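PDB 3JVO: head completion protein gp6 from Enterobacteria phage HK97, which completes the phage head as a thirteen-subunit ring of the head-tail connector, binding the portal protein and gp7 and leaving an open channel for DNA ejection. Local coordinates for residues 5-9 / 60-64. Residues are numbered along the deposited sequence; the frame is centred on the assembly and turned at random.
Sequences VLDVI and KGAVL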
ATOM      1  N   VAL G   5     -47.872   5.271 -11.348  1.00 32.90           N
ATOM      2  CA  VAL G   5     -46.551   5.676 -11.870  1.00 31.45           C
ATOM      3  C   VAL G   5     -46.497   5.693 -13.408  1.00 31.02           C
ATOM      4  O   VAL G   5     -45.883   6.570 -13.986  1.00 30.40           O
ATOM      5  CB  VAL G   5     -45.374   4.841 -11.269  1.00 31.68           C
ATOM      6  CG1 VAL G   5     -45.467   3.399 -11.649  1.00 29.21           C
ATOM      7  CG2 VAL G   5     -44.015   5.437 -11.696  1.00 30.01           C
ATOM      8  N   LEU G   6     -47.178   4.752 -14.060  1.00 30.66           N
ATOM      9  CA  LEU G   6     -47.189   4.690 -15.523  1.00 31.23           C
ATOM     10  C   LEU G   6     -47.939   5.854 -16.205  1.00 31.78           C
ATOM     11  O   LEU G   6     -47.794   6.042 -17.403  1.00 32.50           O
ATOM     12  CB  LEU G   6     -47.683   3.325 -16.022  1.00 31.20           C
ATOM     13  CG  LEU G   6     -46.801   2.128 -15.603  1.00 31.33           C
ATOM     14  CD1 LEU G   6     -47.366   0.811 -16.134  1.00 29.80           C
ATOM     15  CD2 LEU G   6     -45.370   2.320 -16.082  1.00 32.11           C
ATOM     16  N   ASP G   7     -48.716   6.634 -15.446  1.00 32.22           N
ATOM     17  CA  ASP G   7     -49.334   7.857 -15.974  1.00 32.18           C
ATOM     18  C   ASP G   7     -48.379   9.023 -15.884  1.00 32.06           C
ATOM     19  O   ASP G   7     -48.606  10.064 -16.500  1.00 32.22           O
ATOM     20  CB  ASP G   7     -50.583   8.230 -15.180  1.00 32.71           C
ATOM     21  CG  ASP G   7     -51.744   7.280 -15.410  1.00 33.54           C
ATOM     22  OD1 ASP G   7     -51.793   6.629 -16.484  1.00 34.45           O
ATOM     23  OD2 ASP G   7     -52.614   7.205 -14.503  1.00 34.06           O
ATOM     24  N   VAL G   8     -47.340   8.859 -15.067  1.00 31.64           N
ATOM     25  CA  VAL G   8     -46.290   9.858 -14.858  1.00 31.05           C
ATOM     26  C   VAL G   8     -45.137   9.588 -15.847  1.00 31.11           C
ATOM     27  O   VAL G   8     -44.706  10.481 -16.556  1.00 31.24           O
ATOM     28  CB  VAL G   8     -45.794   9.820 -13.375  1.00 31.19           C
ATOM     29  CG1 VAL G   8     -44.685  10.838 -13.111  1.00 30.76           C
ATOM     30  CG2 VAL G   8     -46.963  10.035 -12.394  1.00 31.00           C
ATOM     31  N   ILE G   9     -44.641   8.347 -15.887  1.00 31.22           N
ATOM     32  CA  ILE G   9     -43.610   7.944 -16.837  1.00 30.61           C
ATOM     33  C   ILE G   9     -44.054   6.655 -17.473  1.00 30.65           C
ATOM     34  O   ILE G   9     -44.277   5.664 -16.781  1.00 30.48           O
ATOM     35  CB  ILE G   9     -42.264   7.665 -16.145  1.00 30.35           C
ATOM     36  CG1 ILE G   9     -41.766   8.896 -15.400  1.00 30.49           C
ATOM     37  CG2 ILE G   9     -41.202   7.157 -17.173  1.00 29.96           C
ATOM     38  CD1 ILE G   9     -40.610   8.605 -14.449  1.00 30.73           C
ATOM     39  N   LYS G  60     -39.322  13.184 -11.322  1.00 27.84           N
ATOM     40  CA  LYS G  60     -39.331  12.159 -12.339  1.00 28.74           C
ATOM     41  C   LYS G  60     -37.899  11.605 -12.571  1.00 28.28           C
ATOM     42  O   LYS G  60     -37.694  10.396 -12.679  1.00 27.83           O
ATOM     43  CB  LYS G  60     -39.977  12.696 -13.608  1.00 29.04           C
ATOM     44  CG  LYS G  60     -41.511  12.807 -13.506  1.00 30.09           C
ATOM     45  CD  LYS G  60     -42.143  13.589 -14.659  1.00 30.86           C
ATOM     46  CE  LYS G  60     -41.852  12.948 -16.017  1.00 34.65           C
ATOM     47  NZ  LYS G  60     -42.646  13.581 -17.161  1.00 35.04           N
ATOM     48  N   GLY G  61     -36.915  12.502 -12.595  1.00 28.12           N
ATOM     49  CA  GLY G  61     -35.513  12.129 -12.698  1.00 27.69           C
ATOM     50  C   GLY G  61     -35.066  11.201 -11.587  1.00 27.92           C
ATOM     51  O   GLY G  61     -34.378  10.210 -11.856  1.00 27.66           O
ATOM     52  N   ALA G  62     -35.443  11.512 -10.347  1.00 27.56           N
ATOM     53  CA  ALA G  62     -35.127  10.622  -9.228  1.00 28.34           C
ATOM     54  C   ALA G  62     -35.778   9.229  -9.339  1.00 27.84           C
ATOM     55  O   ALA G  62     -35.140   8.221  -9.052  1.00 28.84           O
ATOM     56  CB  ALA G  62     -35.469  11.283  -7.861  1.00 27.97           C
ATOM     57  N   VAL G  63     -37.043   9.171  -9.740  1.00 27.77           N
ATOM     58  CA  VAL G  63     -37.734   7.892  -9.873  1.00 26.70           C
ATOM     59  C   VAL G  63     -37.001   7.002 -10.897  1.00 26.62           C
ATOM     60  O   VAL G  63     -36.813   5.809 -10.685  1.00 25.85           O
ATOM     61  CB  VAL G  63     -39.215   8.099 -10.300  1.00 27.21           C
ATOM     62  CG1 VAL G  63     -39.870   6.756 -10.701  1.00 27.43           C
ATOM     63  CG2 VAL G  63     -40.031   8.790  -9.181  1.00 26.43           C
ATOM     64  N   LEU G  64     -36.591   7.602 -12.007  1.00 25.56           N
ATOM     65  CA  LEU G  64     -35.834   6.877 -13.026  1.00 25.98           C
ATOM     66  C   LEU G  64     -34.549   6.299 -12.444  1.00 26.08           C
ATOM     67  O   LEU G  64     -34.186   5.167 -12.756  1.00 25.43           O
ATOM     68  CB  LEU G  64     -35.505   7.778 -14.208  1.00 25.04           C
ATOM     69  CG  LEU G  64     -36.625   8.104 -15.200  1.00 28.07           C
ATOM     70  CD1 LEU G  64     -36.062   9.086 -16.253  1.00 27.01           C
ATOM     71  CD2 LEU G  64     -37.189   6.854 -15.904  1.00 27.11           C
TER
HETATM   72  O   HOH W   1     -42.816  11.347 -18.960  1.00 44.02           O
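Lys60, on helix 57-72, lays its aliphatic chain against residues 5-9. Its CG packs 3.8 Å from Val8 CG1, its CE lies 4.1 Å from Ile9 CG1, and a bend at chi3 (60°, p) brings NZ to a water, which accepts from Lys60 NZ at 2.9 Å and donates to Val8 O at 3.2 Å. Gly61 and Ala62 do not touch residues 5-9; Ala62 packs on helix 87-93. One turn on, Val63 CG1 lies 4.2 Å from Ile9 CD1 and 4.5 Å from Val5 CG2; both valines continue onto helix 26-44. Leu64 CG lies 4.1 Å and Lys60 O 3.9 Å from Ile9 CD1, so this methyl touches Lys60, Val63 and Leu64 within one helical turn. Lys60 and Leu64 also pack on Leu31 of a neighbouring subunit, bordering the ring interface. With no direct hydrogen bond, the short N-terminal helical turn of this gp6-like connector subunit is held against the helical core by apolar contact, with one water bridge from the ammonium ending the lysine's aliphatic chain.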